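Local coordinates for protein mevalonate kinase (Staphylococcus aureus, PDB 2X7I) that probably catalyses the ATP-dependent phosphorylation of mevalonate to phosphomevalonate, as a GHMP-family kinase, at residues 32-37 with 93-98; 170-175 with 219-224; 176-181 with 273-278. All blocks are in the same frame, centred on the assembly; numbering follows the deposited sequence.

Overall arrangement
The centre of contact 1 lies about 5 Å from the centre of the chain, where strand 29-45 of the six-stranded mixed sheet bends against the loop between strand 87-93 and helix 103-119. Contact 3 pairs strands 175-180 and 276-280, the inner two of the four-stranded antiparallel sheet, about 11 Å from contact 1 centre to centre. Phe34 on Val178 and Pro96 on Asp180 bring these two contacts together, joining the two sheets of the kinase. Contact 2, centred about 20 Å and 19 Å from the centres of contacts 1 and 3, ties the loop entering strand 175-180 to the end of helix 203-222; its Leu170 touches Val32. Contact 1 closes before the other two open; contacts 2 and 3 interleave along the chain.

Contact 1. Residues 32-37 with 93-98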
ATOM      1  N   VAL A  32      -2.961   1.806  -7.165  1.00 45.16           N
ATOM      2  CA  VAL A  32      -2.233   3.045  -7.428  1.00 46.01           C
ATOM      3  C   VAL A  32      -1.141   3.210  -6.384  1.00 46.28           C
ATOM      4  O   VAL A  32      -1.269   2.675  -5.278  1.00 46.41           O
ATOM      5  CB  VAL A  32      -3.152   4.309  -7.374  1.00 46.42           C
ATOM      6  CG1 VAL A  32      -4.235   4.226  -8.419  1.00 46.46           C
ATOM      7  CG2 VAL A  32      -3.747   4.493  -5.975  1.00 46.31           C
ATOM      8  N   PRO A  33      -0.081   3.969  -6.714  1.00 47.19           N
ATOM      9  CA  PRO A  33       0.957   4.257  -5.732  1.00 47.79           C
ATOM     10  C   PRO A  33       0.388   4.968  -4.513  1.00 48.44           C
ATOM     11  O   PRO A  33      -0.502   5.793  -4.655  1.00 48.99           O
ATOM     12  CB  PRO A  33       1.916   5.193  -6.485  1.00 48.79           C
ATOM     13  CG  PRO A  33       1.624   5.013  -7.906  1.00 48.49           C
ATOM     14  CD  PRO A  33       0.190   4.629  -8.005  1.00 48.17           C
ATOM     15  N   PHE A  34       0.888   4.628  -3.331  1.00 48.36           N
ATOM     16  CA  PHE A  34       0.497   5.306  -2.096  1.00 49.12           C
ATOM     17  C   PHE A  34       1.682   6.159  -1.645  1.00 50.09           C
ATOM     18  O   PHE A  34       2.517   5.729  -0.855  1.00 49.51           O
ATOM     19  CB  PHE A  34       0.096   4.260  -1.049  1.00 48.28           C
ATOM     20  CG  PHE A  34      -0.319   4.826   0.291  1.00 49.05           C
ATOM     21  CD1 PHE A  34      -1.103   5.955   0.387  1.00 50.66           C
ATOM     22  CD2 PHE A  34       0.055   4.178   1.466  1.00 49.31           C
ATOM     23  CE1 PHE A  34      -1.492   6.445   1.617  1.00 51.89           C
ATOM     24  CE2 PHE A  34      -0.338   4.658   2.698  1.00 50.72           C
ATOM     25  CZ  PHE A  34      -1.112   5.798   2.773  1.00 51.54           C
ATOM     26  N   ASN A  35       1.739   7.374  -2.171  1.00 51.85           N
ATOM     27  CA  ASN A  35       2.884   8.274  -1.980  1.00 53.71           C
ATOM     28  C   ASN A  35       3.065   8.761  -0.547  1.00 54.73           C
ATOM     29  O   ASN A  35       4.145   9.216  -0.191  1.00 55.71           O
ATOM     30  CB  ASN A  35       2.770   9.488  -2.901  1.00 54.95           C
ATOM     31  CG  ASN A  35       2.749   9.109  -4.367  1.00 55.56           C
ATOM     32  OD1 ASN A  35       3.668   8.454  -4.864  1.00 56.82           O
ATOM     33  ND2 ASN A  35       1.706   9.527  -5.074  1.00 56.19           N
ATOM     34  N   ALA A  36       2.008   8.693   0.258  1.00 54.93           N
ATOM     35  CA  ALA A  36       2.090   9.083   1.662  1.00 56.46           C
ATOM     36  C   ALA A  36       2.863   8.049   2.503  1.00 56.20           C
ATOM     37  O   ALA A  36       3.423   8.383   3.548  1.00 56.75           O
ATOM     38  CB  ALA A  36       0.691   9.297   2.232  1.00 56.63           C
ATOM     39  N   GLY A  37       2.890   6.805   2.043  1.00 55.60           N
ATOM     40  CA  GLY A  37       3.604   5.730   2.741  1.00 55.74           C
ATOM     41  C   GLY A  37       5.019   5.624   2.213  1.00 56.35           C
ATOM     42  O   GLY A  37       5.223   5.575   1.007  1.00 56.77           O
ATOM     43  N   THR A  93       9.880   2.596   8.567  1.00 54.01           N
ATOM     44  CA  THR A  93       8.572   2.478   7.931  1.00 53.63           C
ATOM     45  C   THR A  93       7.465   3.330   8.544  1.00 54.72           C
ATOM     46  O   THR A  93       7.318   3.441   9.763  1.00 55.15           O
ATOM     47  CB  THR A  93       8.065   1.019   7.846  1.00 52.46           C
ATOM     48  OG1 THR A  93       6.719   1.030   7.353  1.00 52.82           O
ATOM     49  CG2 THR A  93       8.093   0.316   9.201  1.00 51.70           C
ATOM     50  N   ASN A  94       6.662   3.863   7.634  1.00 55.20           N
ATOM     51  CA  ASN A  94       5.493   4.675   7.901  1.00 56.66           C
ATOM     52  C   ASN A  94       4.192   3.847   7.889  1.00 55.78           C
ATOM     53  O   ASN A  94       3.109   4.360   8.202  1.00 56.56           O
ATOM     54  CB  ASN A  94       5.403   5.703   6.764  1.00 57.58           C
ATOM     55  CG  ASN A  94       4.498   6.842   7.085  1.00 60.23           C
ATOM     56  OD1 ASN A  94       4.077   7.001   8.232  1.00 66.16           O
ATOM     57  ND2 ASN A  94       4.189   7.656   6.083  1.00 60.22           N
ATOM     58  N   LEU A  95       4.317   2.575   7.507  1.00 54.42           N
ATOM     59  CA  LEU A  95       3.188   1.732   7.106  1.00 53.24           C
ATOM     60  C   LEU A  95       2.868   0.658   8.132  1.00 52.85           C
ATOM     61  O   LEU A  95       3.768   0.018   8.655  1.00 53.32           O
ATOM     62  CB  LEU A  95       3.502   1.053   5.776  1.00 51.81           C
ATOM     63  CG  LEU A  95       3.700   2.006   4.602  1.00 51.42           C
ATOM     64  CD1 LEU A  95       4.145   1.243   3.367  1.00 50.57           C
ATOM     65  CD2 LEU A  95       2.432   2.772   4.335  1.00 50.74           C
ATOM     66  N   PRO A  96       1.576   0.459   8.431  1.00 53.11           N
ATOM     67  CA  PRO A  96       1.183  -0.603   9.342  1.00 52.62           C
ATOM     68  C   PRO A  96       1.195  -1.939   8.613  1.00 51.11           C
ATOM     69  O   PRO A  96       1.055  -1.977   7.385  1.00 50.21           O
ATOM     70  CB  PRO A  96      -0.247  -0.215   9.720  1.00 53.54           C
ATOM     71  CG  PRO A  96      -0.764   0.442   8.526  1.00 53.59           C
ATOM     72  CD  PRO A  96       0.402   1.192   7.925  1.00 53.59           C
ATOM     73  N   PRO A  97       1.374  -3.031   9.357  1.00 50.25           N
ATOM     74  CA  PRO A  97       1.336  -4.325   8.721  1.00 49.15           C
ATOM     75  C   PRO A  97      -0.106  -4.794   8.433  1.00 49.12           C
ATOM     76  O   PRO A  97      -1.035  -4.480   9.200  1.00 49.21           O
ATOM     77  CB  PRO A  97       2.002  -5.222   9.757  1.00 49.67           C
ATOM     78  CG  PRO A  97       1.652  -4.571  11.075  1.00 50.66           C
ATOM     79  CD  PRO A  97       1.573  -3.121  10.813  1.00 50.91           C
ATOM     80  N   SER A  98      -0.257  -5.513   7.317  1.00 48.07           N
ATOM     81  CA  SER A  98      -1.439  -6.318   7.001  1.00 48.52           C
ATOM     82  C   SER A  98      -2.716  -5.513   6.740  1.00 48.60           C
ATOM     83  O   SER A  98      -3.817  -6.031   6.928  1.00 49.74           O
ATOM     84  CB  SER A  98      -1.686  -7.361   8.105  1.00 49.33           C
ATOM     85  OG  SER A  98      -0.538  -8.177   8.279  1.00 50.03           O
TER
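Leu95 carries the apolar part of this contact through one methyl. Its CG stands anti to the carbonyl carbon (chi1 -63°), and from there CD2 reaches Phe34 and Gly37 together. CD2 meets the edge of the Phe34 ring near its plane, 3.7 Å from Phe34 CE2, the two side chains sliding past each other in opposite directions. The same Leu95 CD2 lies 3.6 Å from Gly37 CA, ordinary packing of a methyl against the glycine backbone.

Among the polar groups, Asn94 ND2 comes within 2.7 Å of Ala36 O. Thr93 OG1 accepts from Leu95 N at 2.9 Å, an ST turn that shapes the chain as it leaves strand 87-93.

Phe34 to Gly37 form a type I beta turn, closed by Gly37 N to Phe34 O at 3.1 Å. The turn also sets Gly37 N over the centre of the Phe34 ring, 3.8 Å above its plane.

Strand 300-305 borders this contact: Trp302 meets Phe34 edge to face and touches Ala36, Asn94 and Pro96, while Glu304 takes hydrogen bonds from the backbone N of Asn35 and Ala36. Phe34 further packs on Val178 of strand 175-180, and Leu95 on Ile39 farther along strand 29-45.

Contact 2. Residues 170-175 with 219-224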
ATOM      1  N   LEU A 170      -1.203   8.905 -12.194  1.00 55.97           N
ATOM      2  CA  LEU A 170      -2.487   9.267 -11.599  1.00 55.73           C
ATOM      3  C   LEU A 170      -2.654  10.783 -11.522  1.00 57.45           C
ATOM      4  O   LEU A 170      -1.788  11.503 -11.015  1.00 58.20           O
ATOM      5  CB  LEU A 170      -2.656   8.644 -10.205  1.00 54.05           C
ATOM      6  CG  LEU A 170      -4.097   8.685  -9.655  1.00 53.82           C
ATOM      7  CD1 LEU A 170      -5.063   7.942 -10.573  1.00 52.19           C
ATOM      8  CD2 LEU A 170      -4.170   8.134  -8.242  1.00 51.71           C
ATOM      9  N   SER A 171      -3.771  11.259 -12.054  1.00 58.49           N
ATOM     10  CA  SER A 171      -4.101  12.666 -12.010  1.00 60.32           C
ATOM     11  C   SER A 171      -5.597  12.837 -11.806  1.00 60.30           C
ATOM     12  O   SER A 171      -6.377  12.813 -12.760  1.00 61.25           O
ATOM     13  CB  SER A 171      -3.648  13.356 -13.287  1.00 62.40           C
ATOM     14  OG  SER A 171      -3.768  14.761 -13.148  1.00 65.43           O
ATOM     15  N   LEU A 172      -5.985  12.982 -10.545  1.00 59.60           N
ATOM     16  CA  LEU A 172      -7.351  13.322 -10.179  1.00 59.82           C
ATOM     17  C   LEU A 172      -7.282  14.559  -9.300  1.00 61.01           C
ATOM     18  O   LEU A 172      -6.452  14.636  -8.383  1.00 60.40           O
ATOM     19  CB  LEU A 172      -8.024  12.160  -9.441  1.00 58.08           C
ATOM     20  CG  LEU A 172      -8.167  10.875 -10.277  1.00 57.67           C
ATOM     21  CD1 LEU A 172      -8.534   9.661  -9.433  1.00 56.46           C
ATOM     22  CD2 LEU A 172      -9.198  11.086 -11.368  1.00 58.96           C
ATOM     23  N   ASP A 173      -8.139  15.531  -9.604  1.00 62.41           N
ATOM     24  CA  ASP A 173      -8.195  16.785  -8.868  1.00 64.14           C
ATOM     25  C   ASP A 173      -8.942  16.572  -7.545  1.00 63.07           C
ATOM     26  O   ASP A 173     -10.135  16.875  -7.421  1.00 63.74           O
ATOM     27  CB  ASP A 173      -8.875  17.855  -9.736  1.00 66.58           C
ATOM     28  CG  ASP A 173      -8.928  19.220  -9.073  1.00 69.91           C
ATOM     29  OD1 ASP A 173      -9.695  20.076  -9.575  1.00 74.81           O
ATOM     30  OD2 ASP A 173      -8.217  19.449  -8.069  1.00 70.59           O
ATOM     31  N   GLY A 174      -8.227  16.048  -6.555  1.00 61.34           N
ATOM     32  CA  GLY A 174      -8.824  15.765  -5.263  1.00 60.47           C
ATOM     33  C   GLY A 174      -7.900  15.049  -4.302  1.00 58.99           C
ATOM     34  O   GLY A 174      -6.719  14.833  -4.590  1.00 58.02           O
ATOM     35  N   TYR A 175      -8.455  14.690  -3.147  1.00 58.40           N
ATOM     36  CA  TYR A 175      -7.696  14.100  -2.061  1.00 57.47           C
ATOM     37  C   TYR A 175      -8.413  12.880  -1.536  1.00 56.07           C
ATOM     38  O   TYR A 175      -9.642  12.767  -1.626  1.00 56.18           O
ATOM     39  CB  TYR A 175      -7.512  15.116  -0.931  1.00 59.49           C
ATOM     40  CG  TYR A 175      -6.591  16.257  -1.300  1.00 61.44           C
ATOM     41  CD1 TYR A 175      -7.015  17.274  -2.160  1.00 63.43           C
ATOM     42  CD2 TYR A 175      -5.289  16.308  -0.814  1.00 61.59           C
ATOM     43  CE1 TYR A 175      -6.166  18.314  -2.518  1.00 65.66           C
ATOM     44  CE2 TYR A 175      -4.440  17.345  -1.156  1.00 64.52           C
ATOM     45  CZ  TYR A 175      -4.881  18.346  -2.007  1.00 66.11           C
ATOM     46  OH  TYR A 175      -4.035  19.375  -2.347  1.00 69.60           O
ATOM     47  N   ASP A 219     -11.836   3.813 -16.852  1.00 57.12           N
ATOM     48  CA  ASP A 219     -12.144   4.945 -17.734  1.00 60.24           C
ATOM     49  C   ASP A 219     -12.189   6.265 -16.962  1.00 59.42           C
ATOM     50  O   ASP A 219     -11.603   7.263 -17.383  1.00 60.89           O
ATOM     51  CB  ASP A 219     -13.468   4.715 -18.471  1.00 62.26           C
ATOM     52  CG  ASP A 219     -13.313   3.794 -19.669  1.00 66.11           C
ATOM     53  OD1 ASP A 219     -13.746   2.620 -19.575  1.00 67.58           O
ATOM     54  OD2 ASP A 219     -12.750   4.247 -20.698  1.00 69.68           O
ATOM     55  N   VAL A 220     -12.884   6.250 -15.831  1.00 57.27           N
ATOM     56  CA  VAL A 220     -12.955   7.400 -14.930  1.00 57.14           C
ATOM     57  C   VAL A 220     -11.567   7.942 -14.560  1.00 57.20           C
ATOM     58  O   VAL A 220     -11.365   9.143 -14.507  1.00 58.20           O
ATOM     59  CB  VAL A 220     -13.750   7.025 -13.650  1.00 55.03           C
ATOM     60  CG1 VAL A 220     -13.311   7.849 -12.447  1.00 53.46           C
ATOM     61  CG2 VAL A 220     -15.252   7.159 -13.913  1.00 55.99           C
ATOM     62  N   ILE A 221     -10.616   7.044 -14.316  1.00 56.48           N
ATOM     63  CA  ILE A 221      -9.245   7.436 -13.975  1.00 57.08           C
ATOM     64  C   ILE A 221      -8.483   7.939 -15.197  1.00 59.62           C
ATOM     65  O   ILE A 221      -7.772   8.937 -15.120  1.00 60.67           O
ATOM     66  CB  ILE A 221      -8.496   6.253 -13.287  1.00 55.70           C
ATOM     67  CG1 ILE A 221      -8.864   6.216 -11.803  1.00 54.53           C
ATOM     68  CG2 ILE A 221      -6.986   6.373 -13.456  1.00 57.13           C
ATOM     69  CD1 ILE A 221      -8.946   4.835 -11.224  1.00 54.99           C
ATOM     70  N   GLU A 222      -8.642   7.252 -16.325  1.00 60.96           N
ATOM     71  CA  GLU A 222      -8.025   7.683 -17.584  1.00 63.95           C
ATOM     72  C   GLU A 222      -8.476   9.081 -18.033  1.00 66.59           C
ATOM     73  O   GLU A 222      -7.737   9.775 -18.744  1.00 69.22           O
ATOM     74  CB  GLU A 222      -8.337   6.678 -18.692  1.00 65.03           C
ATOM     75  CG  GLU A 222      -7.608   5.345 -18.550  1.00 64.75           C
ATOM     76  CD  GLU A 222      -8.304   4.204 -19.277  1.00 66.02           C
ATOM     77  OE1 GLU A 222      -8.948   4.445 -20.318  1.00 70.82           O
ATOM     78  OE2 GLU A 222      -8.205   3.056 -18.812  1.00 65.00           O
ATOM     79  N   HIS A 223      -9.685   9.485 -17.639  1.00 66.01           N
ATOM     80  CA  HIS A 223     -10.249  10.769 -18.074  1.00 69.09           C
ATOM     81  C   HIS A 223     -10.351  11.787 -16.922  1.00 68.07           C
ATOM     82  O   HIS A 223     -11.000  12.834 -17.055  1.00 69.43           O
ATOM     83  CB  HIS A 223     -11.599  10.544 -18.776  1.00 70.36           C
ATOM     84  CG  HIS A 223     -11.524   9.570 -19.915  1.00 73.10           C
ATOM     85  ND1 HIS A 223     -10.708   9.767 -21.011  1.00 78.76           N
ATOM     86  CD2 HIS A 223     -12.148   8.388 -20.124  1.00 73.72           C
ATOM     87  CE1 HIS A 223     -10.834   8.748 -21.843  1.00 79.76           C
ATOM     88  NE2 HIS A 223     -11.703   7.897 -21.329  1.00 76.63           N
ATOM     89  N   HIS A 224      -9.692  11.464 -15.807  1.00 65.30           N
ATOM     90  CA  HIS A 224      -9.450  12.405 -14.709  1.00 65.04           C
ATOM     91  C   HIS A 224     -10.732  12.938 -14.068  1.00 64.53           C
ATOM     92  O   HIS A 224     -10.829  14.123 -13.762  1.00 65.87           O
ATOM     93  CB  HIS A 224      -8.571  13.571 -15.186  1.00 68.16           C
ATOM     94  CG  HIS A 224      -7.386  13.141 -15.990  1.00 69.45           C
ATOM     95  ND1 HIS A 224      -6.371  12.369 -15.466  1.00 67.70           N
ATOM     96  CD2 HIS A 224      -7.058  13.363 -17.287  1.00 72.10           C
ATOM     97  CE1 HIS A 224      -5.465  12.141 -16.401  1.00 69.40           C
ATOM     98  NE2 HIS A 224      -5.861  12.730 -17.516  1.00 72.08           N
TER
HETATM   99  O   HOH W   1      -5.299   9.653 -13.876  1.00 38.33           O
HETATM  100  O   HOH W   2      -9.776  15.380 -11.886  1.00 40.21           O
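His224 closes on Ser171 with its ring, and the side chain can be followed outward from the backbone. CB lies 3.4 Å from Ser171 O, and CG, anti to its own carbonyl carbon (chi1 -46°), passes the same oxygen. ND1 then donates to Ser171 O at 2.7 Å. The bond is bent, with an angle of 136° at the hydrogen; it arrives in the carbonyl plane on a lone pair, although the oxygen sits 23° out of the imidazole plane. CE1, next round the ring, faces Ser171 CB. Over one face of the ring, offset toward the rim, stands Glu222 O of the same helix end.

Two waters extend the polar link. One takes a hydrogen bond from Ser171 N and gives one to Ile221 O; it also draws weakly on His224 ND1, whose single N-H is thus shared with Ser171 O, consistent with the bend of that bond. The other water accepts from Asp173 N and donates to His224 O. Loop and helix end are thus bridged at several backbone groups.

The apolar packing involves Leu170, Leu172 and Ile221. Leu172 CD2 rests against His224 CA at 3.6 Å, while its CD1 approaches Ile221 CG1. Leu170 CD1 meets Ile221 CG2 at 3.8 Å, and both leucines cross the isoleucine obliquely.

His224, with positive phi, is the C-prime residue of a Schellman motif ending helix 203-222: its N bonds Ile221 O, and Lys225 N bonds Val220 O. Leu172 and Val220 both reach Leu229 of helix 226-243, Leu172 pairs through its backbone with Leu306 and Gly308, and Leu170 and Ile221 pack on Val32 and Ile30 of strand 29-45.

Contact 3. Residues 176-181 with 273-278; sequences MVVIDT and GGSMLL
Val177 N donates to Leu278 O at 2.7 Å, and Leu278 N returns a bond to Val177 O, straight at 169°. The oxygen of Leu278 also receives a CA-H...O contact from Met176 CA at 3.2 Å. Two residues further along 176-181, and two back along 273-278, Ile179 and Met276 repeat the exchange, with Ile179 N to Met276 O at 2.7 Å and Met276 N to Ile179 O. Between these two hydrogen-bonded pairs sits the non-hydrogen-bonded pair Val178 and Leu277.

This is an antiparallel ladder, its strand segments 4.6 Å apart at closest and 159° between their directions. Strands 175-180 and 276-280 form the middle of a four-stranded sheet of order 264-267, 276-280, 175-180, 300-305, and helices 248-259 and 283-295 pack on the face bearing Val177, Ile179, Met276 and Leu278.

On that helix-covered face Ile179 lies beside Met276, pointing the same way, with its CB 3.9 Å from Met276 CB. Ile179 also crosses Leu278 there, though the position of Ile179 CD1 is doubtful. The opposite face carries Val178 and Leu277, whose CG2 and CD2 stand 4.0 Å apart. Val178 CG1 touches Ser275 OG at 3.6 Å. Met176 CG is anti to the backbone N (chi1 176°), and the thioether runs on beside Leu277, SD against CB. Farther along 176-181, Asp180 OD2 forms a salt bridge with Arg99 and accepts from Gly182 N, while Arg99 also bonds Gly274 O and Thr181 OG1.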
ATOM      1  N   MET A 176      -7.626  11.964  -0.989  1.00 55.01           N
ATOM      2  CA  MET A 176      -8.142  10.740  -0.413  1.00 53.79           C
ATOM      3  C   MET A 176      -7.543  10.607   0.975  1.00 53.97           C
ATOM      4  O   MET A 176      -6.316  10.600   1.125  1.00 53.81           O
ATOM      5  CB  MET A 176      -7.765   9.542  -1.288  1.00 52.27           C
ATOM      6  CG  MET A 176      -8.171   8.192  -0.711  1.00 51.85           C
ATOM      7  SD  MET A 176      -7.897   6.822  -1.840  1.00 51.70           S
ATOM      8  CE  MET A 176      -6.110   6.792  -1.993  1.00 47.81           C
ATOM      9  N   VAL A 177      -8.407  10.549   1.989  1.00 54.51           N
ATOM     10  CA  VAL A 177      -7.974  10.236   3.353  1.00 54.71           C
ATOM     11  C   VAL A 177      -7.970   8.723   3.523  1.00 52.94           C
ATOM     12  O   VAL A 177      -8.970   8.066   3.266  1.00 52.84           O
ATOM     13  CB  VAL A 177      -8.901  10.858   4.421  1.00 56.53           C
ATOM     14  CG1 VAL A 177      -8.445  10.464   5.821  1.00 56.38           C
ATOM     15  CG2 VAL A 177      -8.935  12.365   4.277  1.00 58.19           C
ATOM     16  N   VAL A 178      -6.835   8.185   3.948  1.00 52.11           N
ATOM     17  CA  VAL A 178      -6.673   6.764   4.181  1.00 50.81           C
ATOM     18  C   VAL A 178      -6.693   6.542   5.684  1.00 51.95           C
ATOM     19  O   VAL A 178      -5.899   7.130   6.404  1.00 52.86           O
ATOM     20  CB  VAL A 178      -5.356   6.264   3.570  1.00 49.62           C
ATOM     21  CG1 VAL A 178      -5.120   4.795   3.892  1.00 47.84           C
ATOM     22  CG2 VAL A 178      -5.359   6.502   2.061  1.00 48.74           C
ATOM     23  N   ILE A 179      -7.622   5.718   6.154  1.00 52.58           N
ATOM     24  CA  ILE A 179      -7.782   5.453   7.580  1.00 53.98           C
ATOM     25  C   ILE A 179      -7.497   3.986   7.912  1.00 53.64           C
ATOM     26  O   ILE A 179      -8.002   3.089   7.256  1.00 53.07           O
ATOM     27  CB  ILE A 179      -9.205   5.786   8.045  1.00 55.33           C
ATOM     28  CG1 ILE A 179      -9.503   7.274   7.842  1.00 56.02           C
ATOM     29  CG2 ILE A 179      -9.389   5.391   9.508  1.00 56.91           C
ATOM     30  CD1 ILE A 179     -10.985   7.609   7.788  1.00 56.85           C
ATOM     31  N   ASP A 180      -6.678   3.770   8.937  1.00 54.99           N
ATOM     32  CA  ASP A 180      -6.394   2.449   9.499  1.00 55.44           C
ATOM     33  C   ASP A 180      -7.150   2.353  10.821  1.00 57.86           C
ATOM     34  O   ASP A 180      -6.998   3.210  11.681  1.00 59.18           O
ATOM     35  CB  ASP A 180      -4.874   2.313   9.706  1.00 55.12           C
ATOM     36  CG  ASP A 180      -4.470   1.078  10.508  1.00 55.37           C
ATOM     37  OD1 ASP A 180      -3.287   0.997  10.906  1.00 56.05           O
ATOM     38  OD2 ASP A 180      -5.308   0.196  10.751  1.00 55.89           O
ATOM     39  N   THR A 181      -7.978   1.323  10.978  1.00 59.24           N
ATOM     40  CA  THR A 181      -8.785   1.159  12.195  1.00 62.14           C
ATOM     41  C   THR A 181      -8.030   0.464  13.339  1.00 63.43           C
ATOM     42  O   THR A 181      -8.549   0.369  14.444  1.00 65.74           O
ATOM     43  CB  THR A 181     -10.098   0.394  11.920  1.00 62.86           C
ATOM     44  OG1 THR A 181      -9.807  -0.975  11.618  1.00 63.80           O
ATOM     45  CG2 THR A 181     -10.864   1.029  10.753  1.00 62.18           C
ATOM     46  N   GLY A 273     -11.301  -4.308   4.524  1.00 49.47           N
ATOM     47  CA  GLY A 273     -11.194  -3.102   5.337  1.00 49.78           C
ATOM     48  C   GLY A 273      -9.819  -2.860   5.921  1.00 50.12           C
ATOM     49  O   GLY A 273      -9.698  -2.322   7.035  1.00 51.14           O
ATOM     50  N   GLY A 274      -8.782  -3.246   5.173  1.00 49.23           N
ATOM     51  CA  GLY A 274      -7.412  -2.894   5.516  1.00 49.45           C
ATOM     52  C   GLY A 274      -7.282  -1.392   5.710  1.00 49.61           C
ATOM     53  O   GLY A 274      -6.687  -0.923   6.685  1.00 50.22           O
ATOM     54  N   SER A 275      -7.845  -0.640   4.773  1.00 49.09           N
ATOM     55  CA  SER A 275      -7.982   0.804   4.921  1.00 49.72           C
ATOM     56  C   SER A 275      -9.438   1.203   4.727  1.00 49.68           C
ATOM     57  O   SER A 275     -10.221   0.476   4.092  1.00 48.66           O
ATOM     58  CB  SER A 275      -7.114   1.539   3.895  1.00 49.32           C
ATOM     59  OG  SER A 275      -5.742   1.228   4.074  1.00 50.84           O
ATOM     60  N   MET A 276      -9.795   2.349   5.298  1.00 50.43           N
ATOM     61  CA  MET A 276     -10.995   3.071   4.882  1.00 50.81           C
ATOM     62  C   MET A 276     -10.479   4.203   4.023  1.00 50.05           C
ATOM     63  O   MET A 276      -9.515   4.871   4.403  1.00 50.94           O
ATOM     64  CB  MET A 276     -11.778   3.619   6.075  1.00 52.28           C
ATOM     65  CG  MET A 276     -13.159   4.153   5.704  1.00 54.41           C
ATOM     66  SD  MET A 276     -14.193   4.608   7.121  1.00 58.08           S
ATOM     67  CE  MET A 276     -13.720   6.304   7.299  1.00 59.41           C
ATOM     68  N   LEU A 277     -11.090   4.391   2.859  1.00 49.01           N
ATOM     69  CA  LEU A 277     -10.704   5.445   1.929  1.00 48.79           C
ATOM     70  C   LEU A 277     -11.836   6.476   1.832  1.00 49.96           C
ATOM     71  O   LEU A 277     -12.963   6.119   1.481  1.00 49.91           O
ATOM     72  CB  LEU A 277     -10.414   4.847   0.546  1.00 47.67           C
ATOM     73  CG  LEU A 277      -9.541   3.583   0.503  1.00 46.56           C
ATOM     74  CD1 LEU A 277      -9.481   2.992  -0.894  1.00 44.53           C
ATOM     75  CD2 LEU A 277      -8.147   3.873   1.013  1.00 46.69           C
ATOM     76  N   LEU A 278     -11.541   7.736   2.151  1.00 50.73           N
ATOM     77  CA  LEU A 278     -12.534   8.816   2.048  1.00 52.06           C
ATOM     78  C   LEU A 278     -12.054   9.867   1.056  1.00 52.70           C
ATOM     79  O   LEU A 278     -10.888  10.250   1.074  1.00 52.99           O
ATOM     80  CB  LEU A 278     -12.784   9.482   3.412  1.00 53.08           C
ATOM     81  CG  LEU A 278     -13.241   8.555   4.549  1.00 52.74           C
ATOM     82  CD1 LEU A 278     -13.256   9.287   5.897  1.00 53.12           C
ATOM     83  CD2 LEU A 278     -14.599   7.971   4.241  1.00 51.94           C
TER